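Linoleate 11-lipoxygenase (Gaeumannomyces graminis, PDB 5FX8) oxygenates linoleic and alpha-linolenic acids to 11S- and 13R-hydroperoxy fatty acids, using a catalytic manganese ion. Local coordinates at residues S170-V175 / L283-M288; N116-D121 / N139-E144. All coordinates share one frame; numbering follows the deposited sequence.

Contact 1: residues S170-V175 / L283-M288; sequences SSNPYV and LFYSQM
Asn172 reaches from its loop to the helix bearing Tyr285 and Ser286, and ND2 of its amide does the touching. A chi1 of 173° puts CG anti to the backbone N; beyond it, ND2 lies 3.6 Å from Tyr285 CD1. It also lies 3.9 Å from Ser286 CB. The amide and phenol planes are only 18° apart, although the two side chains cross at about a right angle. Both ends of the amide are engaged: ND2 bonds to Asp282 OD2, just before helix segment 283-288, while OD1 accepts from Tyr174 N at 3.2 Å in an Asx turn, with an N-H...O angle of 161°. This is the close-packed inner part, where Asn172 and Ser286 are both buried.

On the solvent side, Val175, Tyr174 and Tyr285 are only partly buried. Val175 lies over one face of the Tyr285 ring in a CH-pi contact, CB standing 4.3 Å from the ring centroid and 3.9 Å from CE1. The phenol ends with OH 3.5 Å from Tyr174 O.

Gln287 NE2 bonds to Met481 O and weakly to Ser286 OG, while OE1 has a weak hydrogen bond with ND2 of Asn482, a manganese ligand. The contact thus rests largely on side-chain packing around an amide oriented from both ends, and the Asp282 carboxylate probably polarises its N-H. It joins the 170-175 loop to the helix that supplies metal ligands His290 and His294.

Contact 2: residues N116-D121 / N139-E144; sequences NETFAD and NGHWKE. With NAG (2-acetamido-2-deoxy-beta-D-glucopyranose), chain K; NAG (2-acetamido-2-deoxy-beta-D-glucopyranose), chain N.
Thr118 OG1 sits among three groups: it bonds to Glu114 O one turn back in helix 86-124, and His141 and Trp142, from the loop after that helix, close in on it. OG1 is 3.4 Å from His141 CG and 3.7 Å from Trp142 CZ2, standing above the indole plane but displaced toward its rim. The indole is anchored separately, NE1 giving its hydrogen to Leu137 O.

His141 and Thr118 carry the contact. His141 CG is anti to the carbonyl carbon (chi1 -65°), and one face of the imidazole receives Thr118 CA in a CH-pi contact, 3.9 Å from the centroid and 19° off the normal. One turn on, Asp121 OD2 approaches the ring edge, 3.5 Å from NE2, with the carboxylate plane turned 60° from the ring.

Thr118 is also the third residue of the N-glycosylation sequon Asn116-Glu117-Thr118: Asn116 ND2 is covalently bound to NAG, whose methyl C8 lies 3.7 Å from Phe119 CB. Within these segments the loop meets the helix mainly through two rings around a hydroxyl bonded to Glu114 O; nearby, Glu144 N bonds to Glu114 OE2. The Asp121 carboxylate might favour a protonated His141.

Overall arrangement
Coming from the N terminus, the long helix 86-124 passes through 116-121, and the chain then turns back so that 139-144 lies against it: contact 2 closes this short loop of 17 residues near the glycosylated periphery. The chain next runs through helix 161-166 to 170-175, where contact 1 opens. The 107 residues that follow include the antiparallel sheet from strand 177-178 to strand 261-262, before helix 268-305 brings 283-288 back to close it. The contacts are in series, neither nested nor crossed. The centres of contacts 1 and 2 are 27 Å apart, and the nearest atoms of contacts 1 and 2 about 14 Å. Contact 1 lies near the chain centre beside the manganese site.

Contact 1: residues S170-V175 / L283-M288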
loop_
_atom_site.group_PDB
_atom_site.type_symbol
_atom_site.label_atom_id
_atom_site.label_comp_id
_atom_site.label_asym_id
_atom_site.label_seq_id
_atom_site.Cartn_x
_atom_site.Cartn_y
_atom_site.Cartn_z
ATOM N N SER A 170 8.522 3.425 -15.645
ATOM C CA SER A 170 7.277 2.852 -15.156
ATOM C C SER A 170 7.341 2.524 -13.667
ATOM O O SER A 170 6.821 3.279 -12.851
ATOM C CB SER A 170 6.924 1.613 -15.964
ATOM O OG SER A 170 7.979 0.700 -15.955
ATOM N N SER A 171 7.981 1.407 -13.308
ATOM C CA SER A 171 8.066 0.980 -11.911
ATOM C C SER A 171 8.624 2.059 -10.998
ATOM O O SER A 171 8.108 2.272 -9.904
ATOM C CB SER A 171 8.943 -0.239 -11.813
ATOM O OG SER A 171 8.435 -1.184 -12.680
ATOM N N ASN A 172 9.748 2.665 -11.373
ATOM C CA ASN A 172 10.347 3.756 -10.612
ATOM C C ASN A 172 10.716 4.826 -11.610
ATOM O O ASN A 172 11.832 4.841 -12.133
ATOM C CB ASN A 172 11.581 3.340 -9.820
ATOM C CG ASN A 172 12.277 4.544 -9.172
ATOM O OD1 ASN A 172 11.749 5.667 -9.198
ATOM N ND2 ASN A 172 13.449 4.317 -8.578
ATOM N N PRO A 173 9.814 5.760 -11.870
ATOM C CA PRO A 173 10.048 6.785 -12.892
ATOM C C PRO A 173 10.571 8.102 -12.352
ATOM O O PRO A 173 10.626 9.085 -13.092
ATOM C CB PRO A 173 8.638 6.974 -13.455
ATOM C CG PRO A 173 7.788 6.807 -12.230
ATOM C CD PRO A 173 8.406 5.685 -11.466
ATOM N N TYR A 174 10.918 8.147 -11.087
ATOM C CA TYR A 174 11.222 9.388 -10.426
ATOM C C TYR A 174 12.708 9.685 -10.359
ATOM O O TYR A 174 13.080 10.677 -9.737
ATOM C CB TYR A 174 10.621 9.357 -9.039
ATOM C CG TYR A 174 9.148 9.526 -9.057
ATOM C CD1 TYR A 174 8.588 10.729 -9.440
ATOM C CD2 TYR A 174 8.308 8.505 -8.692
ATOM C CE1 TYR A 174 7.292 10.896 -9.447
ATOM C CE2 TYR A 174 6.982 8.682 -8.697
ATOM C CZ TYR A 174 6.498 9.888 -9.072
ATOM O OH TYR A 174 5.174 10.103 -9.093
ATOM N N VAL A 175 13.567 8.877 -10.990
ATOM C CA VAL A 175 15.005 9.062 -10.830
ATOM C C VAL A 175 15.630 9.407 -12.176
ATOM O O VAL A 175 16.548 10.221 -12.246
ATOM C CB VAL A 175 15.685 7.840 -10.143
ATOM C CG1 VAL A 175 15.630 6.587 -10.933
ATOM C CG2 VAL A 175 17.123 8.121 -9.842
ATOM N N LEU A 283 15.940 0.021 -5.730
ATOM C CA LEU A 283 14.975 -0.324 -4.692
ATOM C C LEU A 283 15.215 0.493 -3.428
ATOM O O LEU A 283 14.271 1.028 -2.824
ATOM C CB LEU A 283 15.035 -1.820 -4.392
ATOM C CG LEU A 283 13.904 -2.367 -3.506
ATOM C CD1 LEU A 283 12.480 -1.945 -3.942
ATOM C CD2 LEU A 283 13.996 -3.871 -3.447
ATOM N N PHE A 284 16.473 0.599 -3.006
ATOM C CA PHE A 284 16.762 1.463 -1.876
ATOM C C PHE A 284 16.243 2.867 -2.129
ATOM O O PHE A 284 15.633 3.484 -1.246
ATOM C CB PHE A 284 18.259 1.476 -1.633
ATOM C CG PHE A 284 18.702 2.445 -0.591
ATOM C CD1 PHE A 284 19.044 3.747 -0.929
ATOM C CD2 PHE A 284 18.829 2.042 0.718
ATOM C CE1 PHE A 284 19.464 4.613 0.025
ATOM C CE2 PHE A 284 19.253 2.899 1.665
ATOM C CZ PHE A 284 19.573 4.184 1.336
ATOM N N TYR A 285 16.482 3.385 -3.341
ATOM C CA TYR A 285 16.081 4.750 -3.656
ATOM C C TYR A 285 14.577 4.922 -3.546
ATOM O O TYR A 285 14.093 5.869 -2.930
ATOM C CB TYR A 285 16.544 5.141 -5.056
ATOM C CG TYR A 285 16.031 6.501 -5.495
ATOM C CD1 TYR A 285 14.803 6.633 -6.134
ATOM C CD2 TYR A 285 16.769 7.649 -5.267
ATOM C CE1 TYR A 285 14.332 7.855 -6.512
ATOM C CE2 TYR A 285 16.310 8.872 -5.656
ATOM C CZ TYR A 285 15.090 8.967 -6.277
ATOM O OH TYR A 285 14.614 10.187 -6.675
ATOM N N SER A 286 13.818 4.038 -4.185
ATOM C CA SER A 286 12.385 4.245 -4.270
ATOM C C SER A 286 11.768 4.140 -2.892
ATOM O O SER A 286 10.918 4.960 -2.499
ATOM C CB SER A 286 11.774 3.235 -5.231
ATOM O OG SER A 286 11.611 1.978 -4.625
ATOM N N GLN A 287 12.235 3.167 -2.118
ATOM C CA GLN A 287 11.670 3.015 -0.795
ATOM C C GLN A 287 12.004 4.203 0.085
ATOM O O GLN A 287 11.214 4.573 0.951
ATOM C CB GLN A 287 12.123 1.700 -0.168
ATOM C CG GLN A 287 11.526 0.491 -0.870
ATOM C CD GLN A 287 10.108 0.749 -1.407
ATOM O OE1 GLN A 287 9.169 0.898 -0.639
ATOM N NE2 GLN A 287 9.969 0.809 -2.734
ATOM N N MET A 288 13.144 4.841 -0.120
ATOM C CA MET A 288 13.473 5.843 0.877
ATOM C C MET A 288 13.159 7.245 0.408
ATOM O O MET A 288 12.906 8.137 1.220
ATOM C CB MET A 288 14.932 5.695 1.281
ATOM C CG MET A 288 15.163 4.455 2.107
ATOM S SD MET A 288 14.009 4.369 3.480
ATOM C CE MET A 288 13.018 3.026 3.039
#

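Contact 2: residues N116-D121 / N139-E144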
loop_
_atom_site.group_PDB
_atom_site.type_symbol
_atom_site.label_atom_id
_atom_site.label_comp_id
_atom_site.label_asym_id
_atom_site.label_seq_id
_atom_site.Cartn_x
_atom_site.Cartn_y
_atom_site.Cartn_z
ATOM N N ASN A 116 4.819 -18.971 4.917
ATOM C CA ASN A 116 5.153 -20.259 5.480
ATOM C C ASN A 116 4.853 -21.357 4.480
ATOM O O ASN A 116 5.639 -22.298 4.327
ATOM C CB ASN A 116 4.391 -20.453 6.790
ATOM C CG ASN A 116 5.157 -19.953 7.987
ATOM O OD1 ASN A 116 5.608 -20.741 8.787
ATOM N ND2 ASN A 116 5.312 -18.648 8.115
ATOM N N GLU A 117 3.743 -21.230 3.754
ATOM C CA GLU A 117 3.430 -22.221 2.733
ATOM C C GLU A 117 4.455 -22.182 1.609
ATOM O O GLU A 117 4.961 -23.225 1.173
ATOM C CB GLU A 117 2.025 -22.003 2.189
ATOM C CG GLU A 117 0.884 -22.248 3.199
ATOM C CD GLU A 117 -0.455 -21.607 2.756
ATOM O OE1 GLU A 117 -0.508 -21.061 1.634
ATOM O OE2 GLU A 117 -1.446 -21.615 3.526
ATOM N N THR A 118 4.781 -20.981 1.142
ATOM C CA THR A 118 5.762 -20.842 0.077
ATOM C C THR A 118 7.073 -21.517 0.452
ATOM O O THR A 118 7.671 -22.234 -0.358
ATOM C CB THR A 118 5.989 -19.360 -0.213
ATOM O OG1 THR A 118 4.740 -18.737 -0.535
ATOM C CG2 THR A 118 6.956 -19.185 -1.349
ATOM N N PHE A 119 7.542 -21.282 1.678
ATOM C CA PHE A 119 8.822 -21.848 2.087
ATOM C C PHE A 119 8.745 -23.363 2.182
ATOM O O PHE A 119 9.702 -24.063 1.833
ATOM C CB PHE A 119 9.261 -21.250 3.421
ATOM C CG PHE A 119 10.662 -21.626 3.838
ATOM C CD1 PHE A 119 11.755 -21.304 3.048
ATOM C CD2 PHE A 119 10.888 -22.269 5.050
ATOM C CE1 PHE A 119 13.032 -21.627 3.452
ATOM C CE2 PHE A 119 12.158 -22.583 5.447
ATOM C CZ PHE A 119 13.230 -22.261 4.645
ATOM N N ALA A 120 7.620 -23.889 2.661
ATOM C CA ALA A 120 7.488 -25.335 2.690
ATOM C C ALA A 120 7.588 -25.911 1.285
ATOM O O ALA A 120 8.277 -26.908 1.066
ATOM C CB ALA A 120 6.179 -25.726 3.364
ATOM N N ASP A 121 6.960 -25.258 0.311
ATOM C CA ASP A 121 7.027 -25.728 -1.067
ATOM C C ASP A 121 8.450 -25.675 -1.623
ATOM O O ASP A 121 8.955 -26.662 -2.174
ATOM C CB ASP A 121 6.078 -24.898 -1.917
ATOM C CG ASP A 121 6.032 -25.357 -3.344
ATOM O OD1 ASP A 121 5.359 -26.370 -3.614
ATOM O OD2 ASP A 121 6.658 -24.700 -4.200
ATOM N N ASN A 139 5.026 -18.851 -8.271
ATOM C CA ASN A 139 4.004 -19.595 -8.990
ATOM C C ASN A 139 3.067 -20.276 -8.020
ATOM O O ASN A 139 3.480 -21.160 -7.272
ATOM C CB ASN A 139 4.650 -20.620 -9.902
ATOM C CG ASN A 139 5.411 -19.970 -11.015
ATOM O OD1 ASN A 139 5.208 -18.790 -11.304
ATOM N ND2 ASN A 139 6.301 -20.721 -11.647
ATOM N N GLY A 140 1.804 -19.878 -8.041
ATOM C CA GLY A 140 0.800 -20.532 -7.240
ATOM C C GLY A 140 0.699 -20.033 -5.825
ATOM O O GLY A 140 -0.115 -20.552 -5.061
ATOM N N HIS A 141 1.490 -19.046 -5.448
ATOM C CA HIS A 141 1.537 -18.594 -4.078
ATOM C C HIS A 141 1.069 -17.158 -3.994
ATOM O O HIS A 141 0.875 -16.477 -5.005
ATOM C CB HIS A 141 2.946 -18.724 -3.499
ATOM C CG HIS A 141 3.427 -20.135 -3.394
ATOM N ND1 HIS A 141 2.931 -21.022 -2.466
ATOM C CD2 HIS A 141 4.359 -20.813 -4.100
ATOM C CE1 HIS A 141 3.534 -22.185 -2.608
ATOM N NE2 HIS A 141 4.407 -22.085 -3.591
ATOM N N TRP A 142 0.879 -16.721 -2.752
ATOM C CA TRP A 142 0.510 -15.349 -2.451
ATOM C C TRP A 142 -0.823 -14.968 -3.074
ATOM O O TRP A 142 -1.056 -13.806 -3.380
ATOM C CB TRP A 142 1.589 -14.381 -2.907
ATOM C CG TRP A 142 2.950 -14.810 -2.574
ATOM C CD1 TRP A 142 3.851 -15.378 -3.407
ATOM C CD2 TRP A 142 3.596 -14.675 -1.314
ATOM N NE1 TRP A 142 5.030 -15.621 -2.744
ATOM C CE2 TRP A 142 4.896 -15.196 -1.453
ATOM C CE3 TRP A 142 3.201 -14.170 -0.076
ATOM C CZ2 TRP A 142 5.792 -15.234 -0.406
ATOM C CZ3 TRP A 142 4.095 -14.206 0.957
ATOM C CH2 TRP A 142 5.376 -14.732 0.788
ATOM N N LYS A 143 -1.701 -15.952 -3.252
ATOM C CA LYS A 143 -2.999 -15.712 -3.862
ATOM C C LYS A 143 -3.889 -14.814 -3.022
ATOM O O LYS A 143 -4.766 -14.147 -3.575
ATOM C CB LYS A 143 -3.712 -17.025 -4.103
ATOM C CG LYS A 143 -3.212 -17.752 -5.300
ATOM C CD LYS A 143 -3.680 -19.194 -5.254
ATOM C CE LYS A 143 -3.820 -19.801 -6.643
ATOM N NZ LYS A 143 -4.259 -21.222 -6.516
ATOM N N GLU A 144 -3.735 -14.815 -1.700
ATOM C CA GLU A 144 -4.566 -13.940 -0.886
ATOM C C GLU A 144 -3.871 -12.622 -0.556
ATOM O O GLU A 144 -4.521 -11.576 -0.514
ATOM C CB GLU A 144 -4.988 -14.657 0.395
ATOM C CG GLU A 144 -5.934 -15.845 0.207
ATOM C CD GLU A 144 -6.005 -16.752 1.448
ATOM O OE1 GLU A 144 -5.008 -17.440 1.772
ATOM O OE2 GLU A 144 -7.058 -16.782 2.110
HETATM C C1 NAG K . 6.024 -18.107 9.236
HETATM C C2 NAG K . 7.174 -17.279 8.725
HETATM C C3 NAG K . 7.941 -16.674 9.888
HETATM C C4 NAG K . 6.992 -15.878 10.761
HETATM C C5 NAG K . 5.871 -16.787 11.208
HETATM C C6 NAG K . 4.819 -16.078 12.005
HETATM C C7 NAG K . 8.573 -17.704 6.758
HETATM C C8 NAG K . 9.409 -18.708 6.042
HETATM N N2 NAG K . 8.038 -18.106 7.908
HETATM O O3 NAG K . 8.930 -15.785 9.402
HETATM O O4 NAG K . 7.684 -15.348 11.882
HETATM O O5 NAG K . 5.210 -17.324 10.059
HETATM O O6 NAG K . 3.774 -16.993 12.293
HETATM O O7 NAG K . 8.409 -16.581 6.330
HETATM C C1 NAG N . -6.651 -20.981 5.074
HETATM C C2 NAG N . -7.456 -20.912 3.758
HETATM C C3 NAG N . -8.066 -19.521 3.565
HETATM C C4 NAG N . -8.856 -19.105 4.798
HETATM C C5 NAG N . -7.931 -19.149 6.007
HETATM C C6 NAG N . -8.607 -18.823 7.315
HETATM C C7 NAG N . -6.736 -22.430 1.942
HETATM C C8 NAG N . -5.801 -22.607 0.783
HETATM N N2 NAG N . -6.633 -21.272 2.610
HETATM O O3 NAG N . -8.925 -19.563 2.434
HETATM O O4 NAG N . -9.414 -17.806 4.636
HETATM O O5 NAG N . -7.437 -20.483 6.154
HETATM O O6 NAG N . -7.923 -19.485 8.374
HETATM O O7 NAG N . -7.539 -23.299 2.259
#